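Local coordinates for DNA-binding protein Sso10a-2 (Sulfolobus solfataricus, PDB 4HW0) that binds DNA, probably through its winged-helix domain, and is thought to take part in compacting and organising the archaeal chromatin, at residues V40-L45 with D61-E66. Sequence-based numbering, arbitrary orientation.
Sequences VAQKYL and DRKIYE
L45 sets its CD2 methyl over the centre of the Y65 ring, the two side chains crossing at about a right angle, a worked example of how a helix is joined to a sheet by a methyl-aromatic contact. This CD2 stands 4.0 Å from the centroid of the Y65 ring and only 1° off the normal, a CH-pi contact over the middle of the face. The other branch adds to it, L45 CD1 reaching Y65 CE1 at 3.7 Å, and L45 CB packs against the CE2 side of the ring. CB of Y65 points toward the helix, and with CG anti to the carbonyl carbon (chi1 -60°) the ring turns one face to L45. In this winged helix-turn-helix domain, the contact joins helix 38-50 to strand 62-67 of the wing, and I27 and I17 from the other two helices of the bundle close in on L45, while I56 and C25 from the flanking strands touch Y65. Replacing Y65 by an alanine would probably open a gap beneath L45 and leave its CD2 without an aromatic face to rest on. Toward solvent the contact slackens: Q42, bent at chi2 (54°), brings its amide near exposed K63, but Q42 OE1 stays 3.9 Å from K63 NZ and 4.2 Å from Y65 OH, polar neighbours too distant for a firm bond.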
loop_
_atom_site.group_PDB
_atom_site.type_symbol
_atom_site.label_atom_id
_atom_site.label_comp_id
_atom_site.label_asym_id
_atom_site.label_seq_id
_atom_site.Cartn_x
_atom_site.Cartn_y
_atom_site.Cartn_z
ATOM N N VAL A 40 14.252 21.623 6.215
ATOM C CA VAL A 40 13.238 20.787 5.529
ATOM C C VAL A 40 12.107 21.641 5.007
ATOM O O VAL A 40 11.653 21.463 3.911
ATOM C CB VAL A 40 12.719 19.693 6.480
ATOM C CG1 VAL A 40 11.616 18.883 5.846
ATOM C CG2 VAL A 40 13.858 18.778 6.947
ATOM N N ALA A 41 11.624 22.589 5.824
ATOM C CA ALA A 41 10.507 23.423 5.411
ATOM C C ALA A 41 10.866 24.194 4.150
ATOM O O ALA A 41 10.090 24.242 3.196
ATOM C CB ALA A 41 10.105 24.390 6.496
ATOM N N GLN A 42 12.065 24.779 4.122
ATOM C CA GLN A 42 12.492 25.575 2.953
ATOM C C GLN A 42 12.472 24.729 1.668
ATOM O O GLN A 42 11.974 25.161 0.574
ATOM C CB GLN A 42 13.921 26.087 3.224
ATOM C CG GLN A 42 14.155 27.448 2.779
ATOM C CD GLN A 42 13.104 28.335 3.376
ATOM O OE1 GLN A 42 12.537 29.187 2.693
ATOM N NE2 GLN A 42 12.783 28.096 4.647
ATOM N N LYS A 43 13.012 23.517 1.776
ATOM C CA LYS A 43 13.022 22.642 0.595
ATOM C C LYS A 43 11.598 22.311 0.067
ATOM O O LYS A 43 11.284 22.393 -1.147
ATOM C CB LYS A 43 13.730 21.365 0.966
ATOM C CG LYS A 43 13.735 20.392 -0.190
ATOM C CD LYS A 43 14.123 18.991 0.185
ATOM C CE LYS A 43 14.268 18.118 -1.058
ATOM N NZ LYS A 43 14.986 16.872 -0.686
ATOM N N TYR A 44 10.746 21.831 0.967
ATOM C CA TYR A 44 9.382 21.476 0.576
ATOM C C TYR A 44 8.525 22.617 0.157
ATOM O O TYR A 44 7.747 22.477 -0.794
ATOM C CB TYR A 44 8.670 20.762 1.731
ATOM C CG TYR A 44 9.127 19.347 1.818
ATOM C CD1 TYR A 44 10.308 18.995 2.456
ATOM C CD2 TYR A 44 8.354 18.357 1.279
ATOM C CE1 TYR A 44 10.715 17.697 2.540
ATOM C CE2 TYR A 44 8.731 17.046 1.372
ATOM C CZ TYR A 44 9.909 16.718 2.006
ATOM O OH TYR A 44 10.270 15.401 2.036
ATOM N N LEU A 45 8.624 23.748 0.841
ATOM C CA LEU A 45 7.877 24.919 0.414
ATOM C C LEU A 45 8.237 25.260 -1.021
ATOM O O LEU A 45 7.369 25.622 -1.777
ATOM C CB LEU A 45 8.121 26.083 1.303
ATOM C CG LEU A 45 7.469 25.937 2.692
ATOM C CD1 LEU A 45 8.055 26.957 3.632
ATOM C CD2 LEU A 45 5.971 26.088 2.603
ATOM N N ASP A 61 7.941 42.030 5.243
ATOM C CA ASP A 61 9.216 41.397 5.190
ATOM C C ASP A 61 9.153 39.916 5.563
ATOM O O ASP A 61 10.175 39.341 5.874
ATOM C CB ASP A 61 10.157 42.151 6.132
ATOM C CG ASP A 61 11.584 42.201 5.640
ATOM O OD1 ASP A 61 11.788 42.710 4.520
ATOM O OD2 ASP A 61 12.505 41.797 6.393
ATOM N N ARG A 62 7.975 39.294 5.570
ATOM C CA ARG A 62 7.873 37.833 5.882
ATOM C C ARG A 62 7.277 37.107 4.687
ATOM O O ARG A 62 6.403 37.639 4.039
ATOM C CB ARG A 62 6.980 37.622 7.125
ATOM C CG ARG A 62 7.711 37.744 8.473
ATOM C CD ARG A 62 6.821 37.986 9.730
ATOM N NE ARG A 62 5.671 38.930 9.596
ATOM C CZ ARG A 62 5.508 40.116 10.230
ATOM N NH1 ARG A 62 6.417 40.610 11.063
ATOM N NH2 ARG A 62 4.400 40.838 10.021
ATOM N N LYS A 63 7.773 35.919 4.401
ATOM C CA LYS A 63 7.194 35.079 3.356
ATOM C C LYS A 63 5.844 34.517 3.793
ATOM O O LYS A 63 5.684 34.101 4.950
ATOM C CB LYS A 63 8.168 34.010 2.932
ATOM C CG LYS A 63 9.427 34.659 2.383
ATOM C CD LYS A 63 10.080 33.832 1.321
ATOM C CE LYS A 63 11.603 34.030 1.283
ATOM N NZ LYS A 63 12.350 32.728 1.138
ATOM N N ILE A 64 4.844 34.652 2.927
ATOM C CA ILE A 64 3.511 34.142 3.193
ATOM C C ILE A 64 3.143 33.264 2.037
ATOM O O ILE A 64 3.318 33.675 0.875
ATOM C CB ILE A 64 2.470 35.260 3.283
ATOM C CG1 ILE A 64 2.757 36.152 4.489
ATOM C CG2 ILE A 64 1.055 34.709 3.375
ATOM C CD1 ILE A 64 2.952 35.409 5.819
ATOM N N TYR A 65 2.684 32.059 2.342
ATOM C CA TYR A 65 2.292 31.110 1.314
ATOM C C TYR A 65 0.787 30.925 1.324
ATOM O O TYR A 65 0.113 31.005 2.392
ATOM C CB TYR A 65 2.999 29.790 1.540
ATOM C CG TYR A 65 4.489 29.864 1.499
ATOM C CD1 TYR A 65 5.217 30.188 2.649
ATOM C CD2 TYR A 65 5.187 29.536 0.357
ATOM C CE1 TYR A 65 6.589 30.242 2.616
ATOM C CE2 TYR A 65 6.570 29.579 0.326
ATOM C CZ TYR A 65 7.255 29.960 1.438
ATOM O OH TYR A 65 8.648 30.012 1.389
ATOM N N GLU A 66 0.222 30.799 0.152
ATOM C CA GLU A 66 -1.214 30.616 0.051
ATOM C C GLU A 66 -1.517 29.417 -0.748
ATOM O O GLU A 66 -0.996 29.288 -1.850
ATOM C CB GLU A 66 -1.897 31.736 -0.694
ATOM C CG GLU A 66 -1.843 33.017 0.017
ATOM C CD GLU A 66 -2.452 34.140 -0.864
ATOM O OE1 GLU A 66 -3.225 33.801 -1.840
ATOM O OE2 GLU A 66 -2.150 35.332 -0.555
#